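DUF3248 domain-containing protein (Thermus thermophilus, PDB 2E6X) is of unknown function but belongs to the DUF3248 family and pairs with a second copy of itself in a small two-chain alpha/beta assembly. Local coordinates at residues V14-R19 with P37-L42; V27-L32 with P43-L48. All blocks are in the same frame, centred on the assembly; numbering follows the deposited sequence.

Contact 1: residues V14-R19 with P37-L42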
ATOM      1  N   VAL A  14      -3.816   2.938   8.241  1.00 22.45           N
ATOM      2  CA  VAL A  14      -3.973   4.154   7.454  1.00 21.45           C
ATOM      3  C   VAL A  14      -2.983   4.057   6.315  1.00 20.70           C
ATOM      4  O   VAL A  14      -1.832   3.662   6.520  1.00 16.23           O
ATOM      5  CB  VAL A  14      -3.647   5.412   8.265  1.00 23.98           C
ATOM      6  CG1 VAL A  14      -4.058   6.674   7.478  1.00 22.12           C
ATOM      7  CG2 VAL A  14      -4.351   5.345   9.614  1.00 24.60           C
ATOM      8  N   TRP A  15      -3.448   4.392   5.119  1.00 18.16           N
ATOM      9  CA  TRP A  15      -2.626   4.363   3.923  1.00 22.94           C
ATOM     10  C   TRP A  15      -2.586   5.718   3.238  1.00 20.81           C
ATOM     11  O   TRP A  15      -3.629   6.370   3.090  1.00 20.54           O
ATOM     12  CB  TRP A  15      -3.173   3.365   2.907  1.00 30.84           C
ATOM     13  CG  TRP A  15      -3.099   1.960   3.339  1.00 37.92           C
ATOM     14  CD1 TRP A  15      -4.032   1.269   4.070  1.00 41.90           C
ATOM     15  CD2 TRP A  15      -2.008   1.064   3.127  1.00 42.16           C
ATOM     16  NE1 TRP A  15      -3.580  -0.004   4.325  1.00 44.71           N
ATOM     17  CE2 TRP A  15      -2.340  -0.155   3.759  1.00 43.19           C
ATOM     18  CE3 TRP A  15      -0.777   1.171   2.468  1.00 44.28           C
ATOM     19  CZ2 TRP A  15      -1.486  -1.259   3.747  1.00 44.83           C
ATOM     20  CZ3 TRP A  15       0.076   0.063   2.460  1.00 43.53           C
ATOM     21  CH2 TRP A  15      -0.287  -1.132   3.097  1.00 44.88           C
ATOM     22  N   ARG A  16      -1.383   6.142   2.824  1.00 18.51           N
ATOM     23  CA  ARG A  16      -1.193   7.394   2.094  1.00 14.34           C
ATOM     24  C   ARG A  16      -0.122   7.119   1.054  1.00 18.56           C
ATOM     25  O   ARG A  16       0.810   6.340   1.297  1.00 16.73           O
ATOM     26  CB  ARG A  16      -0.711   8.530   3.008  1.00 16.80           C
ATOM     27  CG  ARG A  16      -1.717   8.986   4.104  1.00 15.57           C
ATOM     28  CD  ARG A  16      -2.944   9.689   3.530  1.00 18.39           C
ATOM     29  NE  ARG A  16      -3.785  10.220   4.612  1.00 14.48           N
ATOM     30  CZ  ARG A  16      -4.758   9.543   5.218  1.00 21.29           C
ATOM     31  NH1 ARG A  16      -5.041   8.300   4.840  1.00 18.02           N
ATOM     32  NH2 ARG A  16      -5.423  10.107   6.230  1.00 17.10           N
HETATM   33  N   MSE A  17      -0.235   7.745  -0.108  1.00 17.13           N
HETATM   34  CA  MSE A  17       0.774   7.528  -1.132  1.00 19.75           C
HETATM   35  C   MSE A  17       0.930   8.736  -2.015  1.00 18.29           C
HETATM   36  O   MSE A  17       0.058   9.594  -2.062  1.00 17.89           O
HETATM   37  CB  MSE A  17       0.385   6.355  -1.987  1.00 25.08           C
HETATM   38  CG  MSE A  17      -0.999   6.544  -2.502  1.00 36.75           C
HETATM   39 SE   MSE A  17      -1.585   4.943  -3.237  1.00 60.09          SE
HETATM   40  CE  MSE A  17      -0.042   4.485  -4.334  1.00 45.97           C
ATOM     41  N   GLY A  18       2.045   8.760  -2.742  1.00 13.59           N
ATOM     42  CA  GLY A  18       2.336   9.862  -3.632  1.00 14.66           C
ATOM     43  C   GLY A  18       3.814   9.818  -3.979  1.00 16.07           C
ATOM     44  O   GLY A  18       4.604   9.009  -3.440  1.00  6.70           O
ATOM     45  N   ARG A  19       4.212  10.675  -4.901  1.00 15.99           N
ATOM     46  CA  ARG A  19       5.599  10.663  -5.291  1.00 12.22           C
ATOM     47  C   ARG A  19       6.461  11.470  -4.338  1.00 13.25           C
ATOM     48  O   ARG A  19       6.022  12.471  -3.781  1.00  9.71           O
ATOM     49  CB  ARG A  19       5.777  11.200  -6.723  1.00 17.25           C
ATOM     50  CG  ARG A  19       7.040  10.653  -7.414  1.00 15.94           C
ATOM     51  CD  ARG A  19       7.482  11.558  -8.589  1.00 18.79           C
ATOM     52  NE  ARG A  19       8.239  12.656  -8.024  1.00 20.56           N
ATOM     53  CZ  ARG A  19       8.452  13.833  -8.598  1.00 21.49           C
ATOM     54  NH1 ARG A  19       7.959  14.099  -9.819  1.00 19.69           N
ATOM     55  NH2 ARG A  19       9.133  14.766  -7.914  1.00 18.45           N
ATOM     56  N   PRO A  37      -2.393  11.317  13.142  1.00 20.52           N
ATOM     57  CA  PRO A  37      -1.851  12.660  13.346  1.00 21.89           C
ATOM     58  C   PRO A  37      -0.429  12.803  12.768  1.00 23.25           C
ATOM     59  O   PRO A  37      -0.117  13.831  12.177  1.00 24.18           O
ATOM     60  CB  PRO A  37      -1.865  12.803  14.873  1.00 21.57           C
ATOM     61  CG  PRO A  37      -3.069  12.038  15.261  1.00 25.11           C
ATOM     62  CD  PRO A  37      -2.968  10.783  14.386  1.00 20.09           C
ATOM     63  N   ARG A  38       0.413  11.775  12.909  1.00 19.89           N
ATOM     64  CA  ARG A  38       1.818  11.865  12.420  1.00 19.87           C
ATOM     65  C   ARG A  38       2.025  11.962  10.916  1.00 20.48           C
ATOM     66  O   ARG A  38       3.056  12.470  10.448  1.00 21.33           O
ATOM     67  CB  ARG A  38       2.631  10.669  12.900  1.00 19.64           C
ATOM     68  CG  ARG A  38       2.483  10.351  14.372  1.00 22.06           C
ATOM     69  CD  ARG A  38       3.189  11.334  15.227  1.00 24.74           C
ATOM     70  NE  ARG A  38       2.897  11.052  16.622  1.00 28.64           N
ATOM     71  CZ  ARG A  38       3.198  11.868  17.624  1.00 33.20           C
ATOM     72  NH1 ARG A  38       3.802  13.021  17.370  1.00 31.38           N
ATOM     73  NH2 ARG A  38       2.903  11.516  18.874  1.00 32.39           N
ATOM     74  N   PHE A  39       1.075  11.455  10.146  1.00 21.67           N
ATOM     75  CA  PHE A  39       1.227  11.480   8.705  1.00 21.16           C
ATOM     76  C   PHE A  39       1.416  12.888   8.149  1.00 22.87           C
ATOM     77  O   PHE A  39       2.317  13.117   7.339  1.00 18.99           O
ATOM     78  CB  PHE A  39       0.029  10.794   8.004  1.00 19.18           C
ATOM     79  CG  PHE A  39       0.065   9.274   8.049  1.00 22.53           C
ATOM     80  CD1 PHE A  39      -0.245   8.583   9.221  1.00 19.76           C
ATOM     81  CD2 PHE A  39       0.355   8.533   6.892  1.00 21.15           C
ATOM     82  CE1 PHE A  39      -0.281   7.180   9.247  1.00 18.84           C
ATOM     83  CE2 PHE A  39       0.326   7.139   6.909  1.00 19.50           C
ATOM     84  CZ  PHE A  39       0.008   6.459   8.096  1.00 19.47           C
ATOM     85  N   ARG A  40       0.564  13.826   8.570  1.00 24.77           N
ATOM     86  CA  ARG A  40       0.643  15.195   8.064  1.00 27.47           C
ATOM     87  C   ARG A  40       1.897  15.931   8.472  1.00 27.37           C
ATOM     88  O   ARG A  40       2.260  16.927   7.836  1.00 26.86           O
ATOM     89  CB  ARG A  40      -0.570  16.015   8.510  1.00 35.15           C
ATOM     90  CG  ARG A  40      -1.807  15.760   7.688  1.00 41.03           C
ATOM     91  CD  ARG A  40      -2.318  14.337   7.871  1.00 47.84           C
ATOM     92  NE  ARG A  40      -3.333  14.015   6.873  1.00 50.88           N
ATOM     93  CZ  ARG A  40      -4.122  12.953   6.927  1.00 52.53           C
ATOM     94  NH1 ARG A  40      -4.021  12.102   7.936  1.00 53.41           N
ATOM     95  NH2 ARG A  40      -5.016  12.746   5.972  1.00 54.56           N
ATOM     96  N   GLU A  41       2.561  15.437   9.509  1.00 25.18           N
ATOM     97  CA  GLU A  41       3.779  16.046  10.021  1.00 28.59           C
ATOM     98  C   GLU A  41       4.970  15.684   9.123  1.00 26.06           C
ATOM     99  O   GLU A  41       5.943  16.418   9.047  1.00 25.80           O
ATOM    100  CB  GLU A  41       4.062  15.548  11.445  1.00 35.14           C
ATOM    101  CG  GLU A  41       3.022  15.917  12.512  1.00 40.78           C
ATOM    102  CD  GLU A  41       3.171  15.061  13.774  1.00 47.00           C
ATOM    103  OE1 GLU A  41       4.306  14.591  14.046  1.00 49.89           O
ATOM    104  OE2 GLU A  41       2.162  14.867  14.502  1.00 50.49           O
ATOM    105  N   LEU A  42       4.867  14.545   8.440  1.00 20.70           N
ATOM    106  CA  LEU A  42       5.919  14.058   7.558  1.00 16.71           C
ATOM    107  C   LEU A  42       6.089  14.899   6.291  1.00 15.79           C
ATOM    108  O   LEU A  42       5.148  15.604   5.866  1.00 13.80           O
ATOM    109  CB  LEU A  42       5.601  12.617   7.162  1.00 13.73           C
ATOM    110  CG  LEU A  42       5.631  11.604   8.297  1.00 12.26           C
ATOM    111  CD1 LEU A  42       5.065  10.296   7.765  1.00 10.80           C
ATOM    112  CD2 LEU A  42       7.068  11.437   8.812  1.00 12.65           C
TER

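Contact 2: residues V27-L32 with P43-L48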
ATOM      1  N   VAL A  27       6.043   6.661  -2.998  1.00  8.29           N
ATOM      2  CA  VAL A  27       6.141   6.366  -1.575  1.00  8.95           C
ATOM      3  C   VAL A  27       4.783   5.899  -1.034  1.00  9.15           C
ATOM      4  O   VAL A  27       3.725   6.476  -1.336  1.00  9.07           O
ATOM      5  CB  VAL A  27       6.628   7.618  -0.771  1.00  8.17           C
ATOM      6  CG1 VAL A  27       6.609   7.348   0.720  1.00  6.86           C
ATOM      7  CG2 VAL A  27       8.070   8.032  -1.241  1.00  8.36           C
ATOM      8  N   VAL A  28       4.795   4.790  -0.321  1.00  8.09           N
ATOM      9  CA  VAL A  28       3.578   4.323   0.327  1.00  7.69           C
ATOM     10  C   VAL A  28       3.830   4.407   1.819  1.00 10.48           C
ATOM     11  O   VAL A  28       4.853   3.880   2.339  1.00  9.19           O
ATOM     12  CB  VAL A  28       3.248   2.900  -0.091  1.00 10.92           C
ATOM     13  CG1 VAL A  28       2.142   2.312   0.807  1.00  8.85           C
ATOM     14  CG2 VAL A  28       2.798   2.942  -1.568  1.00 13.44           C
ATOM     15  N   ARG A  29       2.962   5.126   2.516  1.00  8.28           N
ATOM     16  CA  ARG A  29       3.133   5.211   3.961  1.00 14.76           C
ATOM     17  C   ARG A  29       1.998   4.444   4.608  1.00 13.28           C
ATOM     18  O   ARG A  29       0.840   4.582   4.189  1.00 13.56           O
ATOM     19  CB  ARG A  29       3.139   6.670   4.440  1.00 13.96           C
ATOM     20  CG  ARG A  29       4.307   7.421   3.912  1.00 16.23           C
ATOM     21  CD  ARG A  29       4.211   8.890   4.245  1.00 11.81           C
ATOM     22  NE  ARG A  29       5.459   9.558   3.866  1.00 12.06           N
ATOM     23  CZ  ARG A  29       5.597  10.868   3.795  1.00 10.09           C
ATOM     24  NH1 ARG A  29       4.551  11.652   4.084  1.00  8.01           N
ATOM     25  NH2 ARG A  29       6.762  11.390   3.401  1.00 12.08           N
ATOM     26  N   VAL A  30       2.334   3.640   5.614  1.00 14.38           N
ATOM     27  CA  VAL A  30       1.331   2.844   6.322  1.00 14.88           C
ATOM     28  C   VAL A  30       1.542   2.824   7.844  1.00 12.77           C
ATOM     29  O   VAL A  30       2.677   2.802   8.337  1.00 11.07           O
ATOM     30  CB  VAL A  30       1.314   1.391   5.797  1.00 12.15           C
ATOM     31  CG1 VAL A  30       2.649   0.682   6.119  1.00 12.54           C
ATOM     32  CG2 VAL A  30       0.170   0.633   6.438  1.00 12.47           C
ATOM     33  N   GLY A  31       0.445   2.836   8.588  1.00 12.32           N
ATOM     34  CA  GLY A  31       0.544   2.817  10.035  1.00 11.43           C
ATOM     35  C   GLY A  31      -0.823   2.528  10.642  1.00 13.28           C
ATOM     36  O   GLY A  31      -1.813   2.432   9.911  1.00 12.91           O
ATOM     37  N   LEU A  32      -0.875   2.367  11.956  1.00 13.60           N
ATOM     38  CA  LEU A  32      -2.159   2.142  12.619  1.00 18.25           C
ATOM     39  C   LEU A  32      -2.960   3.422  12.580  1.00 17.57           C
ATOM     40  O   LEU A  32      -2.393   4.513  12.449  1.00 15.45           O
ATOM     41  CB  LEU A  32      -1.961   1.750  14.079  1.00 19.70           C
ATOM     42  CG  LEU A  32      -1.462   0.337  14.351  1.00 24.46           C
ATOM     43  CD1 LEU A  32      -1.237   0.178  15.835  1.00 23.56           C
ATOM     44  CD2 LEU A  32      -2.483  -0.678  13.827  1.00 25.00           C
ATOM     45  N   PRO A  43       7.293  14.833   5.661  1.00 14.50           N
ATOM     46  CA  PRO A  43       7.503  15.614   4.438  1.00 15.11           C
ATOM     47  C   PRO A  43       6.395  15.279   3.458  1.00 14.01           C
ATOM     48  O   PRO A  43       5.992  14.119   3.338  1.00 18.76           O
ATOM     49  CB  PRO A  43       8.862  15.145   3.934  1.00 15.01           C
ATOM     50  CG  PRO A  43       9.573  14.757   5.168  1.00 15.40           C
ATOM     51  CD  PRO A  43       8.511  14.076   6.021  1.00 13.68           C
ATOM     52  N   ARG A  44       5.887  16.296   2.782  1.00 14.94           N
ATOM     53  CA  ARG A  44       4.817  16.103   1.830  1.00 16.02           C
ATOM     54  C   ARG A  44       5.155  15.299   0.592  1.00 12.71           C
ATOM     55  O   ARG A  44       6.211  15.454   0.010  1.00 14.86           O
ATOM     56  CB  ARG A  44       4.270  17.462   1.356  1.00 21.89           C
ATOM     57  CG  ARG A  44       3.503  18.241   2.404  1.00 34.38           C
ATOM     58  CD  ARG A  44       2.426  17.397   3.064  1.00 43.47           C
ATOM     59  NE  ARG A  44       1.776  18.116   4.162  1.00 53.08           N
ATOM     60  CZ  ARG A  44       2.390  18.514   5.277  1.00 56.33           C
ATOM     61  NH1 ARG A  44       3.688  18.261   5.465  1.00 56.92           N
ATOM     62  NH2 ARG A  44       1.711  19.185   6.201  1.00 57.35           N
ATOM     63  N   LEU A  45       4.208  14.480   0.176  1.00 12.04           N
ATOM     64  CA  LEU A  45       4.319  13.685  -1.064  1.00 12.94           C
ATOM     65  C   LEU A  45       3.481  14.352  -2.146  1.00 14.54           C
ATOM     66  O   LEU A  45       2.512  15.024  -1.835  1.00 16.02           O
ATOM     67  CB  LEU A  45       3.765  12.292  -0.878  1.00  6.70           C
ATOM     68  CG  LEU A  45       4.520  11.512   0.196  1.00  8.99           C
ATOM     69  CD1 LEU A  45       3.828  10.191   0.440  1.00 11.29           C
ATOM     70  CD2 LEU A  45       5.946  11.331  -0.210  1.00  6.70           C
ATOM     71  N   LEU A  46       3.818  14.113  -3.413  1.00 13.25           N
ATOM     72  CA  LEU A  46       3.081  14.713  -4.525  1.00 16.31           C
ATOM     73  C   LEU A  46       2.064  13.806  -5.207  1.00 17.05           C
ATOM     74  O   LEU A  46       2.339  12.600  -5.460  1.00 15.80           O
ATOM     75  CB  LEU A  46       4.074  15.217  -5.579  1.00 19.61           C
ATOM     76  CG  LEU A  46       4.964  16.407  -5.175  1.00 24.45           C
ATOM     77  CD1 LEU A  46       6.000  16.665  -6.254  1.00 24.70           C
ATOM     78  CD2 LEU A  46       4.086  17.660  -4.946  1.00 24.61           C
ATOM     79  N   ASN A  47       0.896  14.384  -5.534  1.00 14.76           N
ATOM     80  CA  ASN A  47      -0.124  13.617  -6.259  1.00 16.91           C
ATOM     81  C   ASN A  47       0.482  13.243  -7.601  1.00 14.89           C
ATOM     82  O   ASN A  47       1.388  13.924  -8.098  1.00 13.55           O
ATOM     83  CB  ASN A  47      -1.379  14.447  -6.556  1.00 15.95           C
ATOM     84  CG  ASN A  47      -2.008  15.013  -5.304  1.00 21.68           C
ATOM     85  OD1 ASN A  47      -2.157  14.310  -4.302  1.00 20.63           O
ATOM     86  ND2 ASN A  47      -2.370  16.299  -5.353  1.00 21.64           N
ATOM     87  N   LEU A  48       0.021  12.148  -8.183  1.00 13.71           N
ATOM     88  CA  LEU A  48       0.524  11.815  -9.507  1.00 14.18           C
ATOM     89  C   LEU A  48      -0.541  10.982 -10.219  1.00  9.71           C
ATOM     90  O   LEU A  48      -1.390  10.355  -9.568  1.00 12.47           O
ATOM     91  CB  LEU A  48       1.881  11.070  -9.430  1.00 13.32           C
ATOM     92  CG  LEU A  48       1.769   9.634  -8.957  1.00 13.74           C
ATOM     93  CD1 LEU A  48       3.162   9.016  -8.871  1.00 11.31           C
ATOM     94  CD2 LEU A  48       1.129   9.598  -7.619  1.00 17.16           C
TER

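Contact 1: residues V14-R19 with P37-L42
Phe39 reaches from the helix onto strand 14-19, where it meets Val14 and Arg16. Val14 and Phe39 run past each other in opposite senses: Val14 CG1 sits 4.1 Å above one face of the ring, offset toward its rim, while Val14 CB touches Phe39 CZ at 3.8 Å. Arg16 approaches aslant, by its aliphatic stem, with Arg16 CG 3.5 Å from Phe39 CD2. This is the packing of a short helix on one face of a mixed three-stranded sheet; strand 14-19 is outermost in it within this chain, and the helix axis runs nearly parallel to it (15°) at 10.3 Å. A bend at chi2 (-68°) folds Arg16 back along its own strand, where Arg16 NH1 donates to Trp15 O (3.0 Å) from well above the carbonyl plane. Arg40 meets this guanidinium at its edge, the planes 72° apart. Arg16 NH2 and Arg40 NH2 lie 2.7 Å apart, but both are donors, so this detail is doubtful. With an alanine here, the Phe39 ring would probably lose the CG contact on its CD2 side and Trp15 O its guanidinium donor. Met1 of the second subunit packs on both arginines.

Contact 2: residues V27-L32 with P43-L48
Strand 27-32 and the irregular segment 43-48 come closest at Val27 and Leu45, whose CA atoms are 7.6 Å apart, a spacing that leaves the contact to side chains and one backbone carbonyl. That carbonyl is Pro43 O, gripped end-on by both terminal nitrogens of Arg29: NH1 at 3.0 Å and NH2 at 2.8 Å from Pro43 O. The oxygen lies in the guanidinium plane, only 4° out of it for either nitrogen, whereas the donors stand somewhat tilted from the carbonyl plane. The N-H...O angles of 140° and 147° are bent, as expected when two N-H groups of one guanidinium converge on a single acceptor. The chain of Arg29 is extended from CG to NE, and this carries the charged end from the sheet to the loop.

Leu45 arrives from the opposite direction and covers one face of that group, its CG 3.7 Å above the plane and over the centre. Its branches divide the work: Leu45 CD1 lies 3.8 Å from Arg29 NE, and Leu45 CD2 lies 3.8 Å from Val27 CB, where the leucine and valine side chains meet at about a right angle. The guanidinium of this buried arginine is thus held in its plane by Pro43 and covered on one face by Leu45.

A salt bridge from Arg29 NE to Glu65 links the group to strand 62-66, and Leu42 and Val67 pack beside it. Strand 26-32 is central in the sheet, between strands 13-19 and 62-66; the contact therefore fixes to it the loop joining helix 36-41 to helix 50-58, whose side chains Met53 and Leu56 receive Leu48.

Overall arrangement
After helix 2-8 the chain passes through strand 13-19, turns back into the antiparallel strand 26-32, and then enters helix 36-41 and the loop toward helix 50-58. Contact 1 closes the loop from the first strand to the helix, 17 residues lying between its segments; contact 2 closes one with 10 residues between, from the second strand to the following loop. Their segments alternate, so the two closures cross, with centres about 4 Å apart. Two probable backbone hydrogen bonds join them: Val14 N to Gly31 O between the strands, and Arg19 N to Leu46 O, which brings the loop to strand 13-19. Together they bind helix and loop to neighbouring strands, and both touch the second subunit.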